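Local coordinates for protein restriction endonuclease S subunits (Thermoanaerobacter tengcongensis, PDB 3OKG) that probably binds DNA as the specificity subunit of a type I restriction-modification methyltransferase, an enzyme composed of M and S polypeptides, at residues 239-244 with 350-355; 268-273 with 302-307; 282-287 with 313-318; 319-324 with 360-365. All blocks are in the same frame, centred on the assembly; numbering follows the deposited sequence.

Contact 1: 239-244 with 350-355; sequences IIMGQS and ITKKDL
Helix-on-strand packing at the margin of a sheet brings Ile239 and Met241 of strand 237-241 against Lys352 and Leu355 in the first turn of helix 352-357. Because side chains alternate along the strand, Ile239 and Met241 both point at the helix, while Ile240 faces away. The tightest carbon pair is Ile239 CD1 to Leu355 CB, at 3.5 Å, closer than usual van der Waals contact. Met241 is bent at chi2 and chi3 (-61° and 89°); its CE ends 3.7 Å from Leu355 CD2, while SD lies 3.6 Å from Lys352 N without a hydrogen bond. Lys352 slides past Ile239 in the opposite direction, its CE 3.2 Å from Ile239 O, and its CB packs on Met241 CG at 3.8 Å. At the helix start Asp354 OD2 accepts Thr351 N at 3.3 Å from above the carboxylate plane; Thr351 is the N-cap residue but its own side chain returns no capping bond, so only half of a capping box is formed. Leu355 and Met241 both also touch Ala314 of the neighbouring strand. The arrangement is that of a short helix covering the outermost strand of an antiparallel sheet, here in the second DNA specificity domain.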
loop_
_atom_site.group_PDB
_atom_site.type_symbol
_atom_site.label_atom_id
_atom_site.label_comp_id
_atom_site.label_asym_id
_atom_site.label_seq_id
_atom_site.Cartn_x
_atom_site.Cartn_y
_atom_site.Cartn_z
ATOM N N ILE A 239 -34.954 -21.325 1.383
ATOM C CA ILE A 239 -34.807 -19.952 0.924
ATOM C C ILE A 239 -35.885 -19.077 1.558
ATOM O O ILE A 239 -37.071 -19.390 1.493
ATOM C CB ILE A 239 -34.895 -19.863 -0.597
ATOM C CG1 ILE A 239 -33.819 -20.756 -1.238
ATOM C CG2 ILE A 239 -34.722 -18.444 -1.056
ATOM C CD1 ILE A 239 -33.766 -20.641 -2.736
ATOM N N ILE A 240 -35.454 -17.975 2.148
ATOM C CA ILE A 240 -36.301 -17.079 2.935
ATOM C C ILE A 240 -36.140 -15.664 2.368
ATOM O O ILE A 240 -35.057 -15.097 2.457
ATOM C CB ILE A 240 -35.792 -17.065 4.396
ATOM C CG1 ILE A 240 -35.851 -18.470 5.009
ATOM C CG2 ILE A 240 -36.549 -16.054 5.247
ATOM C CD1 ILE A 240 -34.521 -19.241 4.953
ATOM N N MET A 241 -37.180 -15.096 1.758
ATOM C CA MET A 241 -37.071 -13.725 1.250
ATOM C C MET A 241 -37.338 -12.749 2.404
ATOM O O MET A 241 -38.338 -12.874 3.099
ATOM C CB MET A 241 -38.073 -13.456 0.128
ATOM C CG MET A 241 -37.966 -14.343 -1.102
ATOM S SD MET A 241 -36.388 -14.207 -1.955
ATOM C CE MET A 241 -35.484 -15.453 -1.069
ATOM N N GLY A 242 -36.454 -11.781 2.610
ATOM C CA GLY A 242 -36.625 -10.865 3.729
ATOM C C GLY A 242 -37.818 -9.931 3.546
ATOM O O GLY A 242 -38.268 -9.692 2.416
ATOM N N GLN A 243 -38.326 -9.400 4.656
ATOM C CA GLN A 243 -39.443 -8.455 4.612
ATOM C C GLN A 243 -39.201 -7.283 5.546
ATOM O O GLN A 243 -38.624 -7.458 6.613
ATOM C CB GLN A 243 -40.733 -9.112 5.087
ATOM C CG GLN A 243 -41.294 -10.236 4.243
ATOM C CD GLN A 243 -42.613 -10.706 4.815
ATOM O OE1 GLN A 243 -42.722 -11.812 5.345
ATOM N NE2 GLN A 243 -43.618 -9.837 4.757
ATOM N N SER A 244 -39.686 -6.111 5.155
ATOM C CA SER A 244 -39.668 -4.940 6.028
ATOM C C SER A 244 -40.747 -5.058 7.098
ATOM O O SER A 244 -41.937 -5.112 6.780
ATOM C CB SER A 244 -39.875 -3.658 5.215
ATOM O OG SER A 244 -41.062 -3.725 4.448
ATOM N N ILE A 350 -34.377 -10.076 -7.220
ATOM C CA ILE A 350 -34.251 -11.524 -7.281
ATOM C C ILE A 350 -35.423 -12.160 -6.539
ATOM O O ILE A 350 -35.627 -11.905 -5.353
ATOM C CB ILE A 350 -32.900 -11.994 -6.683
ATOM C CG1 ILE A 350 -31.777 -11.775 -7.688
ATOM C CG2 ILE A 350 -32.935 -13.472 -6.345
ATOM C CD1 ILE A 350 -31.878 -12.675 -8.903
ATOM N N THR A 351 -36.191 -12.983 -7.245
ATOM C CA THR A 351 -37.348 -13.637 -6.651
ATOM C C THR A 351 -36.961 -14.969 -6.021
ATOM O O THR A 351 -35.956 -15.581 -6.400
ATOM C CB THR A 351 -38.429 -13.904 -7.707
ATOM O OG1 THR A 351 -39.684 -14.154 -7.061
ATOM C CG2 THR A 351 -38.058 -15.109 -8.557
ATOM N N LYS A 352 -37.763 -15.415 -5.058
ATOM C CA LYS A 352 -37.591 -16.737 -4.468
ATOM C C LYS A 352 -37.444 -17.801 -5.554
ATOM O O LYS A 352 -36.537 -18.627 -5.512
ATOM C CB LYS A 352 -38.780 -17.079 -3.571
ATOM C CG LYS A 352 -38.515 -18.215 -2.594
ATOM C CD LYS A 352 -39.771 -18.565 -1.825
ATOM C CE LYS A 352 -39.458 -19.383 -0.583
ATOM N NZ LYS A 352 -40.425 -19.108 0.528
ATOM N N LYS A 353 -38.342 -17.785 -6.530
ATOM C CA LYS A 353 -38.298 -18.794 -7.573
ATOM C C LYS A 353 -36.962 -18.783 -8.318
ATOM O O LYS A 353 -36.385 -19.838 -8.561
ATOM C CB LYS A 353 -39.483 -18.647 -8.526
ATOM C CG LYS A 353 -40.533 -19.731 -8.346
ATOM C CD LYS A 353 -40.048 -21.045 -8.968
ATOM C CE LYS A 353 -41.196 -21.984 -9.323
ATOM N NZ LYS A 353 -40.809 -22.935 -10.422
ATOM N N ASP A 354 -36.466 -17.594 -8.649
ATOM C CA ASP A 354 -35.142 -17.451 -9.251
ATOM C C ASP A 354 -34.099 -18.236 -8.463
ATOM O O ASP A 354 -33.424 -19.110 -9.009
ATOM C CB ASP A 354 -34.736 -15.978 -9.308
ATOM C CG ASP A 354 -35.545 -15.191 -10.320
ATOM O OD1 ASP A 354 -36.253 -15.828 -11.135
ATOM O OD2 ASP A 354 -35.472 -13.940 -10.302
ATOM N N LEU A 355 -33.994 -17.929 -7.174
ATOM C CA LEU A 355 -33.006 -18.560 -6.310
ATOM C C LEU A 355 -33.204 -20.054 -6.254
ATOM O O LEU A 355 -32.248 -20.811 -6.328
ATOM C CB LEU A 355 -33.099 -18.001 -4.897
ATOM C CG LEU A 355 -32.037 -17.013 -4.414
ATOM C CD1 LEU A 355 -31.317 -16.347 -5.567
ATOM C CD2 LEU A 355 -32.660 -15.994 -3.469
#

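Contact 2: 268-273 with 302-307; sequences DLHPTP and VANLAC
Leu269 O accepts Val302 N at 2.8 Å with an almost straight N-H...O angle of 175°, the one hydrogen bond firmly established between loop 268-273 and residues 302-307. The carbonyl of the same valine turns to the following residues of the loop: Val302 O is 3.4 Å from His270 CA in a CA-H...O contact and 3.5 Å from Pro271 CD. His270 ND1 lies 3.3 Å from the same oxygen. The loop thereby meets the chain as it leaves strand 300-302, outermost in a four-stranded antiparallel sheet, for strand 307-309 of a second, mixed sheet. Across this passage the imidazole and the Asn304 amide are nearly parallel, their planes 8° apart, although the two side chains cross obliquely. Asn304 CG stands between its backbone N and carbonyl carbon (chi1 46°), and OD1 comes to 3.0 Å from His270 CB and 3.1 Å from His270 CG. Asn304 CB rests 3.4 Å from His270 ND1, so OD1 lies by the CB-CG end of His270 and Asn304 CB by ND1. Behind the contact, Pro271 packs on Phe260 of strand 257-260, and Val302 on Arg324 and Leu328 of helix 324-333.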
loop_
_atom_site.group_PDB
_atom_site.type_symbol
_atom_site.label_atom_id
_atom_site.label_comp_id
_atom_site.label_asym_id
_atom_site.label_seq_id
_atom_site.Cartn_x
_atom_site.Cartn_y
_atom_site.Cartn_z
ATOM N N ASP A 268 -17.448 -7.417 6.001
ATOM C CA ASP A 268 -16.536 -8.233 5.212
ATOM C C ASP A 268 -17.013 -9.660 4.968
ATOM O O ASP A 268 -17.080 -10.102 3.827
ATOM C CB ASP A 268 -15.140 -8.242 5.831
ATOM C CG ASP A 268 -14.498 -6.851 5.859
ATOM O OD1 ASP A 268 -14.829 -6.008 4.993
ATOM O OD2 ASP A 268 -13.654 -6.606 6.749
ATOM N N LEU A 269 -17.332 -10.366 6.051
ATOM C CA LEU A 269 -17.880 -11.718 5.974
ATOM C C LEU A 269 -19.239 -11.800 6.658
ATOM O O LEU A 269 -20.131 -12.495 6.181
ATOM C CB LEU A 269 -16.953 -12.740 6.635
ATOM C CG LEU A 269 -15.504 -12.872 6.176
ATOM C CD1 LEU A 269 -14.825 -13.950 7.006
ATOM C CD2 LEU A 269 -15.416 -13.181 4.688
ATOM N N HIS A 270 -19.378 -11.109 7.788
ATOM C CA HIS A 270 -20.606 -11.134 8.580
ATOM C C HIS A 270 -21.119 -9.710 8.788
ATOM O O HIS A 270 -20.339 -8.758 8.804
ATOM C CB HIS A 270 -20.346 -11.750 9.953
ATOM C CG HIS A 270 -19.456 -12.952 9.917
ATOM N ND1 HIS A 270 -19.941 -14.239 10.006
ATOM C CD2 HIS A 270 -18.112 -13.063 9.796
ATOM C CE1 HIS A 270 -18.934 -15.093 9.944
ATOM N NE2 HIS A 270 -17.813 -14.405 9.813
ATOM N N PRO A 271 -22.435 -9.550 8.951
ATOM C CA PRO A 271 -22.928 -8.194 9.191
ATOM C C PRO A 271 -22.774 -7.916 10.665
ATOM O O PRO A 271 -22.936 -8.815 11.497
ATOM C CB PRO A 271 -24.424 -8.292 8.848
ATOM C CG PRO A 271 -24.642 -9.710 8.369
ATOM C CD PRO A 271 -23.534 -10.522 8.946
ATOM N N THR A 272 -22.450 -6.678 11.001
ATOM C CA THR A 272 -22.408 -6.316 12.398
ATOM C C THR A 272 -23.684 -5.568 12.775
ATOM O O THR A 272 -24.148 -4.665 12.053
ATOM C CB THR A 272 -21.144 -5.544 12.759
ATOM O OG1 THR A 272 -21.250 -5.078 14.110
ATOM C CG2 THR A 272 -20.945 -4.382 11.801
ATOM N N PRO A 273 -24.281 -5.995 13.885
ATOM C CA PRO A 273 -25.550 -5.503 14.432
ATOM C C PRO A 273 -25.477 -4.006 14.733
ATOM O O PRO A 273 -24.547 -3.557 15.401
ATOM C CB PRO A 273 -25.706 -6.299 15.732
ATOM C CG PRO A 273 -24.839 -7.490 15.570
ATOM C CD PRO A 273 -23.689 -7.055 14.716
ATOM N N VAL A 302 -22.317 -14.077 5.451
ATOM C CA VAL A 302 -22.800 -15.183 6.273
ATOM C C VAL A 302 -23.282 -14.663 7.619
ATOM O O VAL A 302 -22.644 -13.806 8.224
ATOM C CB VAL A 302 -21.699 -16.233 6.500
ATOM C CG1 VAL A 302 -22.022 -17.116 7.699
ATOM C CG2 VAL A 302 -21.499 -17.069 5.234
ATOM N N ALA A 303 -24.406 -15.186 8.090
ATOM C CA ALA A 303 -24.929 -14.796 9.400
ATOM C C ALA A 303 -24.108 -15.428 10.507
ATOM O O ALA A 303 -23.850 -16.627 10.473
ATOM C CB ALA A 303 -26.383 -15.220 9.540
ATOM N N ASN A 304 -23.703 -14.639 11.498
ATOM C CA ASN A 304 -23.062 -15.227 12.680
ATOM C C ASN A 304 -23.917 -15.171 13.940
ATOM O O ASN A 304 -23.501 -15.657 14.995
ATOM C CB ASN A 304 -21.659 -14.656 12.941
ATOM C CG ASN A 304 -21.599 -13.137 12.840
ATOM O OD1 ASN A 304 -20.511 -12.552 12.849
ATOM N ND2 ASN A 304 -22.760 -12.493 12.743
ATOM N N LEU A 305 -25.114 -14.599 13.819
ATOM C CA LEU A 305 -26.044 -14.504 14.941
ATOM C C LEU A 305 -27.477 -14.648 14.445
ATOM O O LEU A 305 -27.780 -14.307 13.301
ATOM C CB LEU A 305 -25.909 -13.141 15.635
ATOM C CG LEU A 305 -24.751 -12.879 16.592
ATOM C CD1 LEU A 305 -24.435 -14.128 17.398
ATOM C CD2 LEU A 305 -23.527 -12.393 15.834
ATOM N N ALA A 306 -28.365 -15.145 15.298
ATOM C CA ALA A 306 -29.785 -15.061 14.992
ATOM C C ALA A 306 -30.081 -13.594 14.673
ATOM O O ALA A 306 -29.679 -12.699 15.403
ATOM C CB ALA A 306 -30.614 -15.542 16.168
ATOM N N CYS A 307 -30.756 -13.346 13.566
ATOM C CA CYS A 307 -31.031 -11.982 13.143
ATOM C C CYS A 307 -32.269 -12.010 12.272
ATOM O O CYS A 307 -32.863 -13.074 12.094
ATOM C CB CYS A 307 -29.844 -11.393 12.381
ATOM S SG CYS A 307 -29.357 -12.292 10.833
#

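Contact 3: 282-287 with 313-318; sequences KVARPG and LAALRP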
loop_
_atom_site.group_PDB
_atom_site.type_symbol
_atom_site.label_atom_id
_atom_site.label_comp_id
_atom_site.label_asym_id
_atom_site.label_seq_id
_atom_site.Cartn_x
_atom_site.Cartn_y
_atom_site.Cartn_z
ATOM N N LYS A 282 -38.647 -12.385 9.277
ATOM C CA LYS A 282 -37.920 -13.375 8.487
ATOM C C LYS A 282 -36.576 -13.567 9.191
ATOM O O LYS A 282 -35.783 -12.635 9.276
ATOM C CB LYS A 282 -37.718 -12.911 7.046
ATOM C CG LYS A 282 -39.005 -12.790 6.233
ATOM C CD LYS A 282 -39.739 -14.127 6.136
ATOM C CE LYS A 282 -40.708 -14.149 4.954
ATOM N NZ LYS A 282 -41.595 -15.350 4.974
ATOM N N VAL A 283 -36.320 -14.763 9.706
ATOM C CA VAL A 283 -35.142 -14.964 10.557
ATOM C C VAL A 283 -34.053 -15.792 9.889
ATOM O O VAL A 283 -34.326 -16.836 9.298
ATOM C CB VAL A 283 -35.531 -15.616 11.898
ATOM C CG1 VAL A 283 -34.302 -15.891 12.744
ATOM C CG2 VAL A 283 -36.523 -14.716 12.648
ATOM N N ALA A 284 -32.821 -15.305 9.984
ATOM C CA ALA A 284 -31.645 -16.061 9.569
ATOM C C ALA A 284 -30.859 -16.480 10.818
ATOM O O ALA A 284 -30.820 -15.749 11.812
ATOM C CB ALA A 284 -30.790 -15.217 8.650
ATOM N N ARG A 285 -30.243 -17.657 10.776
ATOM C CA ARG A 285 -29.471 -18.164 11.914
ATOM C C ARG A 285 -27.981 -18.297 11.592
ATOM O O ARG A 285 -27.576 -18.211 10.422
ATOM C CB ARG A 285 -30.017 -19.525 12.361
ATOM C CG ARG A 285 -31.530 -19.615 12.372
ATOM C CD ARG A 285 -32.016 -20.861 13.090
ATOM N NE ARG A 285 -31.524 -22.091 12.479
ATOM C CZ ARG A 285 -32.168 -23.253 12.532
ATOM N NH1 ARG A 285 -33.326 -23.336 13.160
ATOM N NH2 ARG A 285 -31.662 -24.333 11.949
ATOM N N PRO A 286 -27.156 -18.516 12.629
ATOM C CA PRO A 286 -25.729 -18.728 12.401
ATOM C C PRO A 286 -25.526 -19.839 11.384
ATOM O O PRO A 286 -26.072 -20.937 11.534
ATOM C CB PRO A 286 -25.226 -19.166 13.773
ATOM C CG PRO A 286 -26.144 -18.484 14.722
ATOM C CD PRO A 286 -27.485 -18.498 14.066
ATOM N N GLY A 287 -24.750 -19.536 10.350
ATOM C CA GLY A 287 -24.548 -20.458 9.256
ATOM C C GLY A 287 -25.129 -19.877 7.988
ATOM O O GLY A 287 -24.398 -19.594 7.043
ATOM N N LEU A 313 -32.627 -8.442 1.320
ATOM C CA LEU A 313 -31.906 -9.696 1.520
ATOM C C LEU A 313 -32.780 -10.932 1.320
ATOM O O LEU A 313 -33.997 -10.878 1.493
ATOM C CB LEU A 313 -31.345 -9.744 2.937
ATOM C CG LEU A 313 -30.308 -8.667 3.270
ATOM C CD1 LEU A 313 -29.781 -8.867 4.661
ATOM C CD2 LEU A 313 -29.180 -8.713 2.243
ATOM N N ALA A 314 -32.141 -12.036 0.943
ATOM C CA ALA A 314 -32.698 -13.366 1.161
ATOM C C ALA A 314 -31.708 -14.108 2.070
ATOM O O ALA A 314 -30.522 -13.802 2.070
ATOM C CB ALA A 314 -32.869 -14.095 -0.172
ATOM N N ALA A 315 -32.194 -15.051 2.870
ATOM C CA ALA A 315 -31.307 -15.947 3.608
ATOM C C ALA A 315 -31.426 -17.377 3.053
ATOM O O ALA A 315 -32.531 -17.850 2.760
ATOM C CB ALA A 315 -31.627 -15.924 5.078
ATOM N N LEU A 316 -30.292 -18.051 2.897
ATOM C CA LEU A 316 -30.249 -19.410 2.343
ATOM C C LEU A 316 -29.730 -20.342 3.407
ATOM O O LEU A 316 -28.618 -20.159 3.934
ATOM C CB LEU A 316 -29.314 -19.459 1.133
ATOM C CG LEU A 316 -29.514 -18.287 0.176
ATOM C CD1 LEU A 316 -28.366 -18.227 -0.835
ATOM C CD2 LEU A 316 -30.845 -18.418 -0.525
ATOM N N ARG A 317 -30.536 -21.325 3.767
ATOM C CA ARG A 317 -30.129 -22.224 4.832
ATOM C C ARG A 317 -29.945 -23.602 4.244
ATOM O O ARG A 317 -30.924 -24.258 3.890
ATOM C CB ARG A 317 -31.151 -22.278 5.956
ATOM C CG ARG A 317 -30.652 -23.095 7.144
ATOM C CD ARG A 317 -31.591 -23.004 8.332
ATOM N NE ARG A 317 -31.657 -21.648 8.883
ATOM C CZ ARG A 317 -32.786 -20.989 9.140
ATOM N NH1 ARG A 317 -33.966 -21.557 8.912
ATOM N NH2 ARG A 317 -32.737 -19.765 9.638
ATOM N N PRO A 318 -28.684 -24.026 4.114
ATOM C CA PRO A 318 -28.357 -25.308 3.482
ATOM C C PRO A 318 -28.996 -26.467 4.238
ATOM O O PRO A 318 -29.014 -26.480 5.463
ATOM C CB PRO A 318 -26.843 -25.397 3.620
ATOM C CG PRO A 318 -26.379 -23.971 3.747
ATOM C CD PRO A 318 -27.486 -23.249 4.473
#
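Arg317 on strand 313-318 reaches across to Val283, Ala284 and Arg285, and its path can be followed outward. Its CB points toward residues 282-287, and CG is anti to the backbone N (chi1 -173°). CD passes 3.9 Å from Arg285 NH2, and a bend at chi3 then brings NE to 3.6 Å from Arg285 NE, a meeting of like charges, while CZ lies over one face of the Arg285 guanidinium. The two flat groups are stacked, centres 4.1 Å apart and planes inclined by 30°, though the side chains themselves cross at about a right angle. At the tip, NH2 is pressed to 3.0 Å from Arg285 CG, and gives a weak hydrogen bond to Val283 O at 3.3 Å, the N-H...O angle being only 132°. Its stronger partner is Asp288, which forms a salt bridge with Arg317 NH2 and also accepts Arg285 N; that carboxylate would be expected to ease the repulsion between the two arginines. Beside the stack, Ala284 CB meets Ala315 CB at 3.7 Å, and both alanines touch Leu290. The alanine pair packs strand 283-284 of the mixed sheet against strand 313-318 of the antiparallel sheet, an arrangement consistent with two sheets packed against each other in this specificity domain.

Contact 4: 319-324 with 360-365; sequences RDSLER and IPLPPL
Leu365 and Leu362 meet the type I turn of Arg319 to Leu322 chiefly at Ser321, and these three residues bury the largest areas in the contact. Leu365 has CG anti to its carbonyl carbon (chi1 -73°), and both its methyls approach the turn's backbone: CD1 is 3.3 Å from Asp320 O, and CD2 is 3.7 Å from Ser321 C. CD2 also meets Glu323 CG at 3.8 Å, the side chains crossing at about a right angle. Pro364 and Leu365 start the long helix 365-388, most of which falls within a predicted coiled coil, so the contact joins the turn ahead of helix 324-333 to the start of that long helix. Leu362, at the end of strand 359-362, meets the same turn with CD1 3.5 Å from Ser321 O and 3.8 Å from Leu322 CD1. Its other methyl, CD2, faces Ser321 OG at 3.8 Å. Ser321 O is reached by more than carbon: a water donates to it at 2.7 Å and to Pro363 O at 3.0 Å. Gln368 NE2 from the helix hydrogen-bonds the same two carbonyl oxygens, and Gln368 OE1 accepts Glu323 N, while Glu323 OE2 forms a salt bridge with Arg369.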
loop_
_atom_site.group_PDB
_atom_site.type_symbol
_atom_site.label_atom_id
_atom_site.label_comp_id
_atom_site.label_asym_id
_atom_site.label_seq_id
_atom_site.Cartn_x
_atom_site.Cartn_y
_atom_site.Cartn_z
ATOM N N ARG A 319 -29.515 -27.440 3.506
ATOM C CA ARG A 319 -29.999 -28.663 4.124
ATOM C C ARG A 319 -28.801 -29.557 4.357
ATOM O O ARG A 319 -27.671 -29.161 4.063
ATOM C CB ARG A 319 -31.074 -29.304 3.233
ATOM C CG ARG A 319 -32.270 -28.367 3.099
ATOM C CD ARG A 319 -33.501 -28.991 2.463
ATOM N NE ARG A 319 -34.416 -27.936 2.020
ATOM C CZ ARG A 319 -35.502 -28.130 1.279
ATOM N NH1 ARG A 319 -35.841 -29.354 0.887
ATOM N NH2 ARG A 319 -36.254 -27.091 0.929
ATOM N N ASP A 320 -29.019 -30.760 4.876
ATOM C CA ASP A 320 -27.885 -31.581 5.295
ATOM C C ASP A 320 -26.960 -31.977 4.139
ATOM O O ASP A 320 -25.780 -32.200 4.356
ATOM C CB ASP A 320 -28.346 -32.836 6.042
ATOM C CG ASP A 320 -29.156 -32.512 7.281
ATOM O OD1 ASP A 320 -28.903 -31.455 7.894
ATOM O OD2 ASP A 320 -30.043 -33.318 7.636
ATOM N N SER A 321 -27.481 -32.071 2.921
ATOM C CA SER A 321 -26.636 -32.545 1.817
ATOM C C SER A 321 -25.772 -31.447 1.196
ATOM O O SER A 321 -25.079 -31.704 0.218
ATOM C CB SER A 321 -27.478 -33.192 0.720
ATOM O OG SER A 321 -28.268 -32.214 0.065
ATOM N N LEU A 322 -25.831 -30.234 1.743
ATOM C CA LEU A 322 -25.120 -29.091 1.160
ATOM C C LEU A 322 -24.291 -28.367 2.226
ATOM O O LEU A 322 -24.833 -27.943 3.252
ATOM C CB LEU A 322 -26.104 -28.112 0.508
ATOM C CG LEU A 322 -25.551 -26.752 0.028
ATOM C CD1 LEU A 322 -24.600 -26.941 -1.167
ATOM C CD2 LEU A 322 -26.687 -25.823 -0.378
ATOM N N GLU A 323 -22.981 -28.257 1.979
ATOM C CA GLU A 323 -22.057 -27.529 2.843
ATOM C C GLU A 323 -22.218 -26.031 2.649
ATOM O O GLU A 323 -22.304 -25.544 1.517
ATOM C CB GLU A 323 -20.610 -27.916 2.520
ATOM C CG GLU A 323 -20.186 -29.263 3.072
ATOM C CD GLU A 323 -20.069 -29.251 4.593
ATOM O OE1 GLU A 323 -19.926 -28.156 5.173
ATOM O OE2 GLU A 323 -20.117 -30.336 5.210
ATOM N N ARG A 324 -22.256 -25.301 3.757
ATOM C CA ARG A 324 -22.386 -23.856 3.721
ATOM C C ARG A 324 -21.353 -23.243 2.791
ATOM O O ARG A 324 -21.646 -22.387 1.945
ATOM C CB ARG A 324 -22.133 -23.309 5.136
ATOM C CG ARG A 324 -21.981 -21.820 5.167
ATOM C CD ARG A 324 -22.378 -21.276 6.520
ATOM N NE ARG A 324 -21.275 -21.184 7.464
ATOM C CZ ARG A 324 -20.928 -22.154 8.295
ATOM N NH1 ARG A 324 -21.593 -23.304 8.280
ATOM N NH2 ARG A 324 -19.914 -21.968 9.139
ATOM N N ILE A 360 -26.949 -26.165 -9.167
ATOM C CA ILE A 360 -25.636 -26.233 -8.525
ATOM C C ILE A 360 -25.151 -27.673 -8.580
ATOM O O ILE A 360 -25.942 -28.601 -8.368
ATOM C CB ILE A 360 -25.718 -25.719 -7.036
ATOM C CG1 ILE A 360 -24.338 -25.719 -6.339
ATOM C CG2 ILE A 360 -26.743 -26.542 -6.207
ATOM C CD1 ILE A 360 -24.398 -25.091 -4.900
ATOM N N PRO A 361 -23.850 -27.884 -8.869
ATOM C CA PRO A 361 -23.391 -29.271 -8.881
ATOM C C PRO A 361 -23.197 -29.700 -7.437
ATOM O O PRO A 361 -22.695 -28.950 -6.604
ATOM C CB PRO A 361 -22.021 -29.202 -9.587
ATOM C CG PRO A 361 -21.659 -27.702 -9.688
ATOM C CD PRO A 361 -22.747 -26.914 -8.988
ATOM N N LEU A 362 -23.587 -30.913 -7.126
ATOM C CA LEU A 362 -23.620 -31.330 -5.753
ATOM C C LEU A 362 -22.882 -32.630 -5.543
ATOM O O LEU A 362 -23.449 -33.710 -5.789
ATOM C CB LEU A 362 -25.086 -31.450 -5.257
ATOM C CG LEU A 362 -25.212 -31.635 -3.737
ATOM C CD1 LEU A 362 -25.033 -30.273 -3.000
ATOM C CD2 LEU A 362 -26.550 -32.278 -3.366
ATOM N N PRO A 363 -21.614 -32.535 -5.084
ATOM C CA PRO A 363 -20.839 -33.703 -4.679
ATOM C C PRO A 363 -21.377 -34.261 -3.379
ATOM O O PRO A 363 -22.137 -33.575 -2.688
ATOM C CB PRO A 363 -19.427 -33.127 -4.401
ATOM C CG PRO A 363 -19.426 -31.735 -5.004
ATOM C CD PRO A 363 -20.861 -31.284 -4.874
ATOM N N PRO A 364 -20.961 -35.481 -3.026
ATOM C CA PRO A 364 -21.188 -35.968 -1.668
ATOM C C PRO A 364 -20.511 -35.012 -0.676
ATOM O O PRO A 364 -19.555 -34.315 -1.022
ATOM C CB PRO A 364 -20.493 -37.331 -1.654
ATOM C CG PRO A 364 -20.360 -37.728 -3.095
ATOM C CD PRO A 364 -20.272 -36.462 -3.883
ATOM N N LEU A 365 -20.997 -34.974 0.552
ATOM C CA LEU A 365 -20.453 -34.023 1.539
ATOM C C LEU A 365 -18.942 -34.100 1.676
ATOM O O LEU A 365 -18.255 -33.078 1.778
ATOM C CB LEU A 365 -21.097 -34.246 2.901
ATOM C CG LEU A 365 -22.542 -33.761 2.984
ATOM C CD1 LEU A 365 -23.217 -34.333 4.228
ATOM C CD2 LEU A 365 -22.583 -32.233 2.991
HETATM O O HOH W 1 -24.473 -34.125 -0.828
#

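All four contacts lie in the second specificity domain. Buried parts are Ile239 with Leu355 in contact 1, the alanine pair in contact 3, and Leu322 with Ile360 and Leu362 in contact 4; Lys352, Arg285 and Asp320 are exposed. Contacts 1 and 3 share one sheet, through the bonded neighbours 237-241 and 313-318; a helix covers contact 1's outermost strand, while contact 3 faces a second sheet. Contact 2 joins loops and is main-chain bonded to contact 3. Contact 4 borders the coiled coil. The chemistry follows: apolar packing flanked by a lysine chain in contact 1, a main-chain bond and amide-imidazole contact in 2, stacked arginines in 3, leucines with a water bridge in 4.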